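Ribosomal RNA small subunit methyltransferase E (Thermotoga maritima, PDB 1Z85) probably methylates the N3 position of one specific uridine in 16S ribosomal RNA, with S-adenosyl-L-methionine as the methyl donor. Local coordinates at residues B[98-102]-B[216-221]; B[171-175]-B[222-227]; B[163-167]-B[192-197]; B[85-91]-B[111-117]; B[103-107]-B[131-135]. All coordinates share one frame; numbering follows the deposited sequence.

Contact 1: B[98-102]-B[216-221]; sequences RTRFL and FETAAI
In the alpha/beta-knot methyltransferase domain, helices 96-108 and 216-230 run roughly side by side, and the rings of F101 and F216 fill the gap between them. The axes of the two short segments are 11.3 Å apart and inclined by 28°. F101 is a knob in a hole formed by F216, E217, A220 and I221. Its CG stands anti to the backbone N (chi1 174°), which carries the ring straight across to the other helix. There E217 lies over one face, with its CG 3.7 Å from the centroid of the F101 ring, and the carboxylate beyond lies over the same face, its plane nearly parallel to the ring's. I221 and A220 meet the edge of the same ring, I221 CD1 coming to 3.7 Å from F101 CZ. F216 meets F101 obliquely, F216 CE2 lying 3.8 Å from F101 CD2. F216 also carries R98, whose guanidinium rests flat on one face of its ring with R98 CZ 3.9 Å from the F216 centroid and the planes 23° apart. This cation-pi stack gives a long charged chain a flat apolar seat, and the bend at chi3 of R98 turns its head onto it. L102 closes the edge, its CG 3.9 Å from F216 CZ, while its CD2 packs on the small A220. Beyond the pair, L102 leans on V91 and P92 of strand 87-92, while on helix 216-230 T218 is hydrogen-bonded to E108 of the second subunit and I221 packs on I221 of that subunit.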
# COMPACT_ATOMS: atom_id res chain seq x y z
N ARG B 98 5.98 -8.63 8.37
CA ARG B 98 6.04 -8.66 6.91
C ARG B 98 5.14 -9.76 6.39
O ARG B 98 4.41 -9.54 5.44
CB ARG B 98 7.46 -8.92 6.42
CG ARG B 98 8.33 -7.70 6.54
CD ARG B 98 9.81 -8.03 6.41
NE ARG B 98 10.23 -8.20 5.02
CZ ARG B 98 10.76 -7.24 4.27
NH1 ARG B 98 10.89 -5.98 4.70
NH2 ARG B 98 11.12 -7.55 3.04
N THR B 99 5.24 -10.96 6.99
CA THR B 99 4.46 -12.15 6.57
C THR B 99 2.98 -11.91 6.72
O THR B 99 2.25 -12.23 5.85
CB THR B 99 4.90 -13.40 7.34
OG1 THR B 99 6.32 -13.55 7.22
CG2 THR B 99 4.31 -14.65 6.77
N ARG B 100 2.53 -11.33 7.82
CA ARG B 100 1.12 -11.10 8.03
C ARG B 100 0.59 -10.15 6.96
O ARG B 100 -0.46 -10.37 6.39
CB ARG B 100 0.91 -10.54 9.44
CG ARG B 100 -0.55 -10.26 9.79
CD ARG B 100 -0.59 -9.35 11.06
NE ARG B 100 -1.82 -8.61 11.36
CZ ARG B 100 -3.03 -9.12 11.66
NH1 ARG B 100 -3.28 -10.43 11.62
NH2 ARG B 100 -4.03 -8.27 11.96
N PHE B 101 1.34 -9.08 6.71
CA PHE B 101 1.06 -8.08 5.66
C PHE B 101 0.90 -8.69 4.28
O PHE B 101 -0.09 -8.43 3.59
CB PHE B 101 2.15 -6.97 5.62
CG PHE B 101 1.98 -6.02 4.48
CD1 PHE B 101 1.07 -4.98 4.56
CD2 PHE B 101 2.69 -6.19 3.31
CE1 PHE B 101 0.87 -4.12 3.46
CE2 PHE B 101 2.50 -5.38 2.23
CZ PHE B 101 1.60 -4.34 2.28
N LEU B 102 1.83 -9.56 3.90
CA LEU B 102 1.78 -10.15 2.58
C LEU B 102 0.59 -11.07 2.41
O LEU B 102 -0.08 -11.03 1.39
CB LEU B 102 3.06 -10.90 2.25
CG LEU B 102 4.33 -10.07 2.06
CD1 LEU B 102 5.55 -11.01 1.96
CD2 LEU B 102 4.20 -9.21 0.82
N PHE B 216 9.08 -1.64 0.86
CA PHE B 216 8.56 -3.02 0.80
C PHE B 216 7.03 -3.09 0.59
O PHE B 216 6.57 -3.73 -0.32
CB PHE B 216 9.00 -3.75 2.09
CG PHE B 216 8.18 -4.93 2.45
CD1 PHE B 216 8.31 -6.12 1.77
CD2 PHE B 216 7.24 -4.84 3.50
CE1 PHE B 216 7.50 -7.20 2.09
CE2 PHE B 216 6.43 -5.91 3.83
CZ PHE B 216 6.56 -7.10 3.13
N GLU B 217 6.26 -2.45 1.46
CA GLU B 217 4.80 -2.59 1.41
C GLU B 217 4.22 -2.02 0.12
O GLU B 217 3.26 -2.55 -0.44
CB GLU B 217 4.15 -1.93 2.63
CG GLU B 217 4.41 -2.67 3.98
CD GLU B 217 3.49 -2.18 5.15
OE1 GLU B 217 2.66 -1.23 4.95
OE2 GLU B 217 3.61 -2.78 6.26
N THR B 218 4.82 -0.95 -0.37
CA THR B 218 4.38 -0.33 -1.63
C THR B 218 4.72 -1.18 -2.86
O THR B 218 3.86 -1.42 -3.73
CB THR B 218 4.97 1.09 -1.73
OG1 THR B 218 4.55 1.83 -0.59
CG2 THR B 218 4.48 1.83 -2.95
N ALA B 219 5.96 -1.63 -2.95
CA ALA B 219 6.37 -2.53 -4.04
C ALA B 219 5.50 -3.79 -4.15
O ALA B 219 5.22 -4.25 -5.25
CB ALA B 219 7.80 -2.97 -3.87
N ALA B 220 5.17 -4.39 -3.00
CA ALA B 220 4.38 -5.62 -2.99
C ALA B 220 2.94 -5.40 -3.45
O ALA B 220 2.38 -6.18 -4.18
CB ALA B 220 4.38 -6.18 -1.62
N ILE B 221 2.36 -4.29 -3.00
CA ILE B 221 0.99 -3.94 -3.42
C ILE B 221 0.95 -3.61 -4.87
O ILE B 221 0.07 -4.04 -5.60
CB ILE B 221 0.47 -2.73 -2.57
CG1 ILE B 221 0.13 -3.21 -1.14
CG2 ILE B 221 -0.69 -2.07 -3.24
CD1 ILE B 221 -0.11 -2.13 -0.13

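Contact 2: B[171-175]-B[222-227]; sequences QNLLD and LTVGYI
The carbonyl oxygen of L173 accepts a hydrogen bond from a water 2.6 Å from L173 O, and the same water takes a weak, long one from Y226, at 3.4 Å from Y226 OH. The water lies in the plane of the tyrosine ring, at its edge, so loop 171-175 and helix 216-230 share a polar link beside an otherwise apolar contact. L173, a buried residue, does most of the apolar work. Its CG is anti to the backbone N (chi1 -179°), which sends the branched end to the helix, where the two methyls divide their partners. CD2 and CG lie against the CD2 side of the tyrosine, L173 CG being 3.7 Å from Y226 CD2. L173 CD1 settles between the methyls of T223 and I227, 4.0 Å from T223 CG2 and 4.1 Å from I227 CD1. A threonine is at home here because its hydroxyl is turned back to A219 O on its own helix, leaving the methyl for the leucine. L174 approaches Y226 differently, from over one face. Its CD2 is 3.7 Å from the ring centroid of Y226, 24° off the normal, a CH-pi contact that is nearest at CZ, on the phenol end of the ring. I227 carries the packing on to I182 and V184 of strand 182-186. Across the subunit boundary, L173 and L174 touch L229 of the second subunit, and Y226 meets Y226 of that chain. Helix 216-230 meeting its counterpart across the boundary fits the knot-associated dimer interface of the SPOUT methyltransferases.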
# COMPACT_ATOMS: atom_id res chain seq x y z
N GLN B 171 12.71 -3.88 -11.78
CA GLN B 171 12.96 -4.15 -13.19
C GLN B 171 11.63 -3.79 -13.82
O GLN B 171 10.69 -3.40 -13.09
N ASN B 172 11.51 -3.94 -15.13
CA ASN B 172 10.27 -3.50 -15.75
C ASN B 172 9.07 -4.45 -15.63
O ASN B 172 8.95 -5.44 -16.34
CB ASN B 172 10.44 -3.10 -17.20
CG ASN B 172 9.35 -2.13 -17.64
OD1 ASN B 172 9.20 -1.84 -18.83
ND2 ASN B 172 8.56 -1.64 -16.66
N LEU B 173 8.16 -4.08 -14.73
CA LEU B 173 6.93 -4.80 -14.48
C LEU B 173 5.99 -4.69 -15.65
O LEU B 173 5.37 -5.65 -16.04
CB LEU B 173 6.24 -4.24 -13.23
CG LEU B 173 4.92 -4.87 -12.76
CD1 LEU B 173 5.11 -6.31 -12.31
CD2 LEU B 173 4.33 -4.03 -11.65
N LEU B 174 5.87 -3.48 -16.19
CA LEU B 174 4.90 -3.22 -17.24
C LEU B 174 5.28 -3.83 -18.58
O LEU B 174 4.44 -3.87 -19.49
CB LEU B 174 4.71 -1.72 -17.41
CG LEU B 174 4.20 -0.93 -16.22
CD1 LEU B 174 3.91 0.49 -16.67
CD2 LEU B 174 2.98 -1.55 -15.62
N ASP B 175 6.53 -4.25 -18.74
CA ASP B 175 6.96 -4.95 -19.96
C ASP B 175 6.64 -6.45 -19.86
O ASP B 175 6.49 -7.10 -20.88
CB ASP B 175 8.46 -4.75 -20.23
N LEU B 222 1.90 -2.79 -5.30
CA LEU B 222 1.93 -2.37 -6.68
C LEU B 222 2.17 -3.55 -7.62
O LEU B 222 1.54 -3.69 -8.68
CB LEU B 222 3.00 -1.30 -6.84
CG LEU B 222 2.92 -0.49 -8.09
CD1 LEU B 222 1.59 0.25 -8.15
CD2 LEU B 222 4.13 0.43 -8.09
N THR B 223 3.08 -4.43 -7.24
CA THR B 223 3.43 -5.57 -8.10
C THR B 223 2.32 -6.58 -8.21
O THR B 223 1.88 -6.92 -9.30
CB THR B 223 4.71 -6.23 -7.59
OG1 THR B 223 5.77 -5.27 -7.65
CG2 THR B 223 5.07 -7.43 -8.42
N VAL B 224 1.87 -7.10 -7.08
CA VAL B 224 0.83 -8.12 -7.07
C VAL B 224 -0.48 -7.51 -7.51
O VAL B 224 -1.29 -8.15 -8.18
CB VAL B 224 0.70 -8.70 -5.66
CG1 VAL B 224 -0.46 -9.72 -5.56
CG2 VAL B 224 1.99 -9.32 -5.23
N GLY B 225 -0.71 -6.28 -7.13
CA GLY B 225 -1.94 -5.57 -7.49
C GLY B 225 -2.09 -5.23 -8.95
O GLY B 225 -3.20 -5.33 -9.49
N TYR B 226 -1.00 -4.83 -9.59
CA TYR B 226 -1.02 -4.63 -11.03
C TYR B 226 -1.32 -5.93 -11.78
O TYR B 226 -2.11 -5.96 -12.71
CB TYR B 226 0.32 -4.10 -11.51
CG TYR B 226 0.48 -4.12 -13.02
CD1 TYR B 226 -0.24 -3.23 -13.85
CD2 TYR B 226 1.32 -5.02 -13.62
CE1 TYR B 226 -0.09 -3.26 -15.24
CE2 TYR B 226 1.49 -5.04 -15.00
CZ TYR B 226 0.79 -4.18 -15.80
OH TYR B 226 0.98 -4.26 -17.16
N ILE B 227 -0.63 -6.99 -11.39
CA ILE B 227 -0.85 -8.28 -11.97
C ILE B 227 -2.31 -8.75 -11.78
O ILE B 227 -2.94 -9.19 -12.70
CB ILE B 227 0.19 -9.31 -11.41
CG1 ILE B 227 1.59 -9.00 -11.99
CG2 ILE B 227 -0.24 -10.74 -11.76
CD1 ILE B 227 2.80 -9.50 -11.20
O HOH W 1 3.45 -6.60 -17.49

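Contact 3: B[163-167]-B[192-197]; sequences ITLDL and FSEKER
D166, itself buried, forms a salt bridge with the partly exposed R197, in which D166 OD2 receives R197 NH1 at 3.0 Å. NH2 adds two weak, longer bonds, each 3.4 Å from R197 NH2 to D166 OD1 and OD2. The bridge is not the flat, two-pronged kind: the carboxylate and guanidinium planes are 50° apart, and NH1 comes to OD2 from above the carboxylate plane, 61° out of it. Beside the pair, F192 turns its ring toward the strand, with its CZ 3.4 Å from T164 CG2 and its CE2 against D166 CA, while its CD2 lies over a face of the arginine head. An aromatic ring thus fills the space between the helix start and the end of strand 161-165. A water ties them further, donating to D166 OD1 at 2.5 Å and accepting from F192 N at 3.2 Å. In the next shell, T164 offers the ring its methyl because its hydroxyl is held by T204. R197 stands on the first turn of helix 194-201, whose start is fixed by S193 OG, 3.3 Å from E196 N, and by E196 OE1, 2.9 Å from S193 N. Further out, both capping side chains are hydrogen-bonded to E120. This reciprocal pairing is a capping box, and it caps the helix that begins just past the GPEGGF sequence, which, as in RsmE relatives, probably borders the S-adenosyl-L-methionine pocket.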
# COMPACT_ATOMS: atom_id res chain seq x y z
N ILE B 163 6.79 -14.80 -12.32
CA ILE B 163 7.31 -13.44 -12.19
C ILE B 163 7.96 -13.33 -10.81
O ILE B 163 7.31 -13.63 -9.80
CB ILE B 163 6.18 -12.39 -12.22
CG1 ILE B 163 5.24 -12.60 -13.40
CG2 ILE B 163 6.75 -10.95 -12.26
CD1 ILE B 163 5.82 -12.18 -14.67
N THR B 164 9.20 -12.86 -10.75
CA THR B 164 9.90 -12.70 -9.46
C THR B 164 10.01 -11.22 -9.11
O THR B 164 10.54 -10.44 -9.89
CB THR B 164 11.29 -13.35 -9.51
OG1 THR B 164 11.15 -14.74 -9.76
CG2 THR B 164 12.03 -13.17 -8.17
N LEU B 165 9.47 -10.85 -7.96
CA LEU B 165 9.70 -9.56 -7.35
C LEU B 165 10.99 -9.55 -6.48
O LEU B 165 10.98 -9.96 -5.31
CB LEU B 165 8.50 -9.16 -6.47
CG LEU B 165 8.65 -7.89 -5.60
CD1 LEU B 165 9.15 -6.67 -6.42
CD2 LEU B 165 7.31 -7.61 -4.90
N ASP B 166 12.07 -9.07 -7.07
CA ASP B 166 13.33 -8.81 -6.38
C ASP B 166 13.18 -7.45 -5.68
O ASP B 166 13.06 -6.40 -6.33
CB ASP B 166 14.48 -8.76 -7.40
CG ASP B 166 15.86 -8.61 -6.76
OD1 ASP B 166 15.98 -8.69 -5.51
OD2 ASP B 166 16.83 -8.40 -7.50
N LEU B 167 13.18 -7.48 -4.36
CA LEU B 167 12.89 -6.27 -3.59
C LEU B 167 14.06 -5.29 -3.62
O LEU B 167 13.85 -4.10 -3.47
CB LEU B 167 12.53 -6.63 -2.14
CG LEU B 167 11.24 -7.44 -1.95
CD1 LEU B 167 11.19 -8.02 -0.55
CD2 LEU B 167 10.00 -6.57 -2.24
N PHE B 192 17.83 -12.62 -2.23
CA PHE B 192 18.12 -13.95 -2.77
C PHE B 192 19.63 -14.26 -2.57
O PHE B 192 20.48 -13.40 -2.69
CB PHE B 192 17.77 -14.05 -4.27
CG PHE B 192 16.32 -13.78 -4.59
CD1 PHE B 192 15.32 -14.62 -4.13
CD2 PHE B 192 15.96 -12.71 -5.41
CE1 PHE B 192 13.97 -14.37 -4.44
CE2 PHE B 192 14.64 -12.49 -5.74
CZ PHE B 192 13.64 -13.31 -5.23
N SER B 193 19.94 -15.49 -2.21
CA SER B 193 21.31 -15.97 -2.28
C SER B 193 21.60 -16.08 -3.76
O SER B 193 20.71 -15.85 -4.59
CB SER B 193 21.44 -17.32 -1.58
OG SER B 193 20.71 -18.32 -2.27
N GLU B 194 22.84 -16.40 -4.09
CA GLU B 194 23.26 -16.51 -5.48
C GLU B 194 22.71 -17.79 -6.14
O GLU B 194 22.45 -17.81 -7.34
CB GLU B 194 24.79 -16.48 -5.59
CG GLU B 194 25.41 -15.07 -5.45
N LYS B 195 22.58 -18.85 -5.36
CA LYS B 195 21.95 -20.06 -5.82
C LYS B 195 20.49 -19.78 -6.18
O LYS B 195 20.04 -20.16 -7.25
CB LYS B 195 21.99 -21.11 -4.73
CG LYS B 195 22.50 -22.47 -5.17
CD LYS B 195 22.67 -23.42 -3.96
CE LYS B 195 24.14 -23.70 -3.60
NZ LYS B 195 24.26 -25.04 -2.92
N GLU B 196 19.76 -19.11 -5.29
CA GLU B 196 18.36 -18.77 -5.54
C GLU B 196 18.22 -17.91 -6.79
O GLU B 196 17.31 -18.08 -7.60
CB GLU B 196 17.73 -18.06 -4.32
CG GLU B 196 17.60 -18.98 -3.08
CD GLU B 196 17.22 -18.27 -1.80
OE1 GLU B 196 17.63 -17.11 -1.62
OE2 GLU B 196 16.54 -18.93 -0.96
N ARG B 197 19.13 -16.96 -6.94
CA ARG B 197 19.04 -16.01 -8.04
C ARG B 197 19.28 -16.71 -9.36
O ARG B 197 18.56 -16.47 -10.31
CB ARG B 197 20.06 -14.91 -7.83
CG ARG B 197 19.73 -13.63 -8.55
CD ARG B 197 20.75 -12.52 -8.19
NE ARG B 197 20.32 -11.82 -6.99
CZ ARG B 197 19.31 -10.97 -6.96
NH1 ARG B 197 18.61 -10.74 -8.07
NH2 ARG B 197 18.96 -10.38 -5.82
O HOH W 2 17.05 -9.85 -3.55

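Contact 4: B[85-91]-B[111-117]; sequences EKLSVVV and VDEIFFH
D112 bends back toward L87, and its CB, CG and OD2 in turn meet that residue. D112 CB rests 3.6 Å from L87 O; CG, placed beside its own backbone N by a chi1 of -61°, comes near L87 N; and OD2 ends the chain by accepting L87 N at 3.0 Å through its anti lone pair, nearly straight at 169°. The same OD2 bridges to K233, so a charged group suits this strand entrance. L87 O in turn is gripped twice, by D112 N at 2.9 Å and by E113 N at 3.3 Å. These bonds start the parallel pairing of strands 87-92 and 113-117, joined through helix 96-108 as a beta-alpha-beta unit. From there the backbones zip together: V89 N to E113 O, F115 N to V89 O, V91 N to F115 O, H117 N to V91 O. On the face turned to helix 96-108, beta-branched residues mesh closely. V89 CG2 is only 3.4 Å from V111 CG2, tighter than usual, and V91 CG2 is 3.6 Å from I114 CG2. V91 CG1 meets the edge of the F116 ring, 3.7 Å from CE1. On the opposite face, S88 lies at the edge of the F115 ring, its CB 3.9 Å from F115 CE2.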
# COMPACT_ATOMS: atom_id res chain seq x y z
N GLU B 85 -8.34 -20.05 -14.10
CA GLU B 85 -6.92 -19.73 -14.02
C GLU B 85 -6.50 -19.05 -12.71
O GLU B 85 -7.06 -18.06 -12.26
CB GLU B 85 -6.42 -19.10 -15.32
CG GLU B 85 -5.84 -17.72 -15.31
CD GLU B 85 -5.49 -17.31 -16.75
OE1 GLU B 85 -5.05 -18.21 -17.51
OE2 GLU B 85 -5.68 -16.13 -17.12
N LYS B 86 -5.53 -19.67 -12.05
CA LYS B 86 -5.19 -19.31 -10.69
C LYS B 86 -4.06 -18.30 -10.70
O LYS B 86 -3.17 -18.33 -11.56
CB LYS B 86 -4.78 -20.53 -9.85
CG LYS B 86 -5.66 -21.77 -9.97
CD LYS B 86 -6.41 -22.13 -8.68
CE LYS B 86 -7.26 -23.41 -8.87
NZ LYS B 86 -8.24 -23.33 -10.01
N LEU B 87 -4.14 -17.39 -9.73
CA LEU B 87 -3.03 -16.52 -9.36
C LEU B 87 -2.41 -17.05 -8.07
O LEU B 87 -3.07 -17.15 -7.03
CB LEU B 87 -3.55 -15.10 -9.19
CG LEU B 87 -2.52 -14.09 -8.66
CD1 LEU B 87 -1.34 -13.96 -9.59
CD2 LEU B 87 -3.18 -12.76 -8.47
N SER B 88 -1.14 -17.40 -8.13
CA SER B 88 -0.42 -17.97 -6.98
C SER B 88 0.69 -16.99 -6.56
O SER B 88 1.27 -16.32 -7.41
CB SER B 88 0.17 -19.35 -7.33
OG SER B 88 -0.85 -20.23 -7.77
N VAL B 89 0.95 -16.89 -5.26
CA VAL B 89 2.03 -16.08 -4.74
C VAL B 89 2.88 -16.93 -3.80
O VAL B 89 2.36 -17.62 -2.93
CB VAL B 89 1.48 -14.83 -4.02
CG1 VAL B 89 2.56 -14.00 -3.46
CG2 VAL B 89 0.63 -13.93 -5.01
N VAL B 90 4.20 -16.84 -3.95
CA VAL B 90 5.14 -17.41 -2.98
C VAL B 90 5.51 -16.31 -2.00
O VAL B 90 6.08 -15.29 -2.42
CB VAL B 90 6.40 -17.92 -3.63
CG1 VAL B 90 7.37 -18.41 -2.59
CG2 VAL B 90 6.04 -19.02 -4.61
N VAL B 91 5.06 -16.50 -0.75
CA VAL B 91 5.31 -15.60 0.38
C VAL B 91 6.51 -16.12 1.19
O VAL B 91 6.56 -17.30 1.58
CB VAL B 91 4.06 -15.49 1.26
CG1 VAL B 91 4.32 -14.69 2.59
CG2 VAL B 91 2.90 -14.86 0.44
N VAL B 111 -5.60 -13.11 -4.92
CA VAL B 111 -4.76 -14.30 -5.05
C VAL B 111 -5.53 -15.55 -4.63
O VAL B 111 -6.27 -15.54 -3.64
CB VAL B 111 -3.46 -14.13 -4.21
CG1 VAL B 111 -2.68 -15.40 -4.09
CG2 VAL B 111 -2.60 -12.99 -4.78
N ASP B 112 -5.38 -16.62 -5.42
CA ASP B 112 -6.06 -17.92 -5.20
C ASP B 112 -5.29 -18.92 -4.33
O ASP B 112 -5.89 -19.66 -3.58
CB ASP B 112 -6.37 -18.59 -6.56
CG ASP B 112 -7.29 -17.74 -7.40
OD1 ASP B 112 -8.41 -17.42 -6.97
OD2 ASP B 112 -6.88 -17.34 -8.49
N GLU B 113 -3.95 -18.91 -4.42
CA GLU B 113 -3.08 -19.79 -3.62
C GLU B 113 -1.85 -19.08 -3.06
O GLU B 113 -1.14 -18.41 -3.80
CB GLU B 113 -2.58 -20.98 -4.44
CG GLU B 113 -3.69 -21.74 -5.10
CD GLU B 113 -3.66 -23.27 -4.85
OE1 GLU B 113 -2.90 -23.78 -3.93
OE2 GLU B 113 -4.46 -23.94 -5.57
N ILE B 114 -1.61 -19.25 -1.76
CA ILE B 114 -0.40 -18.76 -1.09
C ILE B 114 0.52 -19.98 -0.79
O ILE B 114 0.07 -21.03 -0.30
CB ILE B 114 -0.78 -18.07 0.21
CG1 ILE B 114 -1.87 -17.02 -0.08
CG2 ILE B 114 0.46 -17.46 0.88
CD1 ILE B 114 -2.35 -16.30 1.14
N PHE B 115 1.80 -19.81 -1.11
CA PHE B 115 2.84 -20.82 -0.87
C PHE B 115 3.90 -20.19 0.02
O PHE B 115 4.50 -19.16 -0.32
CB PHE B 115 3.47 -21.32 -2.16
CG PHE B 115 2.54 -22.10 -3.02
CD1 PHE B 115 2.41 -23.46 -2.87
CD2 PHE B 115 1.76 -21.46 -4.00
CE1 PHE B 115 1.54 -24.19 -3.67
CE2 PHE B 115 0.86 -22.16 -4.77
CZ PHE B 115 0.75 -23.53 -4.64
N PHE B 116 4.14 -20.82 1.16
CA PHE B 116 5.14 -20.34 2.11
C PHE B 116 6.48 -21.01 1.92
O PHE B 116 6.62 -22.21 2.15
CB PHE B 116 4.61 -20.54 3.54
CG PHE B 116 3.45 -19.68 3.85
CD1 PHE B 116 3.61 -18.31 3.86
CD2 PHE B 116 2.21 -20.20 4.10
CE1 PHE B 116 2.55 -17.51 4.15
CE2 PHE B 116 1.14 -19.38 4.39
CZ PHE B 116 1.30 -18.08 4.42
N HIS B 117 7.48 -20.21 1.57
CA HIS B 117 8.83 -20.70 1.40
C HIS B 117 9.86 -20.00 2.33
O HIS B 117 9.87 -18.81 2.53
CB HIS B 117 9.22 -20.57 -0.10
CG HIS B 117 10.53 -21.23 -0.46
ND1 HIS B 117 11.67 -20.51 -0.74
CD2 HIS B 117 10.87 -22.54 -0.56
CE1 HIS B 117 12.67 -21.36 -0.98
NE2 HIS B 117 12.20 -22.59 -0.93

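Contact 5: B[103-107]-B[131-135]; sequences IEKCV and AKIVV
I103, V134 and V135 have the most surface buried here, and the two arms of I103 meet different partners. Its CG2 wedges between the two valines, 3.6 Å from V135 CG2 and 3.8 Å from V134 CG1, meeting both side chains at about a right angle. The longer arm, with CG1 beside the backbone N (chi1 -62°), reaches on until CD1 is 4.1 Å from A131 CB, where a small residue leaves it room. Helices 96-108 and 128-142 are thus locked together, their segment axes 9.6 Å apart and inclined by 42°, in the helical layer that covers one face of the parallel sheet in the alpha/beta-knot domain. V134 CG1 also touches E104 CG at 3.6 Å, so this methylene joins the apolar contact while the carboxylate turns to polar partners. A water donates to E104 OE2 at 3.1 Å and to V134 O at 2.7 Å, and the salt bridge from R100 NE gives E104 OE2 a second partner. V107 CG2 reaches the backbone of V135, 4.0 Å from V135 CA, and the V135 side chain packs on F147, P148 and V150 of strand 149-152. Below I103, the sheet presents F116.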
# COMPACT_ATOMS: atom_id res chain seq x y z
N ILE B 103 0.35 -11.93 3.40
CA ILE B 103 -0.85 -12.73 3.42
C ILE B 103 -2.15 -11.91 3.34
O ILE B 103 -3.08 -12.29 2.63
CB ILE B 103 -0.95 -13.50 4.74
CG1 ILE B 103 0.24 -14.47 4.90
CG2 ILE B 103 -2.24 -14.30 4.80
CD1 ILE B 103 0.37 -14.98 6.34
N GLU B 104 -2.23 -10.81 4.07
CA GLU B 104 -3.45 -9.97 4.06
C GLU B 104 -3.71 -9.38 2.70
O GLU B 104 -4.85 -9.33 2.20
CB GLU B 104 -3.34 -8.87 5.12
CG GLU B 104 -3.73 -9.35 6.55
CD GLU B 104 -3.48 -8.36 7.73
OE1 GLU B 104 -3.06 -7.18 7.54
OE2 GLU B 104 -3.69 -8.82 8.88
N LYS B 105 -2.64 -8.93 2.08
CA LYS B 105 -2.67 -8.39 0.70
C LYS B 105 -3.00 -9.41 -0.31
O LYS B 105 -3.71 -9.11 -1.26
CB LYS B 105 -1.33 -7.75 0.37
CG LYS B 105 -1.23 -6.26 0.79
CD LYS B 105 -1.91 -5.99 2.12
CE LYS B 105 -2.63 -4.70 2.16
NZ LYS B 105 -3.56 -4.60 3.36
N CYS B 106 -2.51 -10.62 -0.15
CA CYS B 106 -2.95 -11.72 -1.02
C CYS B 106 -4.45 -11.99 -1.00
O CYS B 106 -5.07 -12.25 -2.03
CB CYS B 106 -2.23 -13.01 -0.64
SG CYS B 106 -0.53 -13.11 -1.19
N VAL B 107 -5.06 -11.97 0.18
CA VAL B 107 -6.54 -12.08 0.27
C VAL B 107 -7.17 -10.93 -0.46
O VAL B 107 -8.06 -11.10 -1.29
CB VAL B 107 -7.05 -12.04 1.75
CG1 VAL B 107 -8.55 -12.11 1.84
CG2 VAL B 107 -6.41 -13.14 2.58
N ALA B 131 -1.43 -18.62 9.96
CA ALA B 131 -1.61 -18.03 8.64
C ALA B 131 -3.09 -18.14 8.19
O ALA B 131 -3.69 -17.17 7.71
CB ALA B 131 -0.69 -18.68 7.67
N LYS B 132 -3.70 -19.28 8.44
CA LYS B 132 -5.13 -19.43 8.20
C LYS B 132 -6.02 -18.48 8.98
O LYS B 132 -7.05 -18.02 8.48
CB LYS B 132 -5.56 -20.86 8.53
CG LYS B 132 -4.95 -21.96 7.64
CD LYS B 132 -5.48 -23.34 8.04
CE LYS B 132 -4.68 -24.49 7.37
NZ LYS B 132 -5.11 -24.70 5.95
N ILE B 133 -5.68 -18.20 10.22
CA ILE B 133 -6.43 -17.15 10.93
C ILE B 133 -6.29 -15.77 10.27
O ILE B 133 -7.23 -14.97 10.25
CB ILE B 133 -6.02 -17.10 12.42
CG1 ILE B 133 -6.50 -18.38 13.11
CG2 ILE B 133 -6.60 -15.86 13.15
CD1 ILE B 133 -5.88 -18.58 14.45
N VAL B 134 -5.11 -15.46 9.74
CA VAL B 134 -4.88 -14.14 9.14
C VAL B 134 -5.73 -14.08 7.88
O VAL B 134 -6.37 -13.08 7.61
CB VAL B 134 -3.36 -13.91 8.75
CG1 VAL B 134 -3.20 -12.59 8.02
CG2 VAL B 134 -2.46 -13.90 9.96
N VAL B 135 -5.69 -15.16 7.10
CA VAL B 135 -6.57 -15.29 5.92
C VAL B 135 -8.07 -15.16 6.26
O VAL B 135 -8.82 -14.41 5.64
CB VAL B 135 -6.33 -16.65 5.23
CG1 VAL B 135 -7.45 -16.97 4.25
CG2 VAL B 135 -4.95 -16.64 4.56
O HOH W 3 -5.92 -10.91 9.07

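All five contacts lie in the methyltransferase domain, chained through shared elements. Helix 96-108 serves both contact 1 and contact 5, whose centres are 12 Å apart, and helix 216-230 serves contacts 1 and 2. Contact 4 supplies the strands beneath: L102 CD1 of contact 1 reaches V91 CG1 at 3.9 Å, and F116 CZ meets I103 CD1 of contact 5 at 3.8 Å. Contact 3, about 23 Å from contact 5 between centres, instead touches contact 1, where R98 NH2 is 3.6 Å from L167 CD1. Contacts 1 and 2, and marginally contact 5 through K105, reach the second subunit. Contact 3 lies beside the GPEGGF sequence, probably close to the S-adenosyl-L-methionine pocket, as in RsmE relatives.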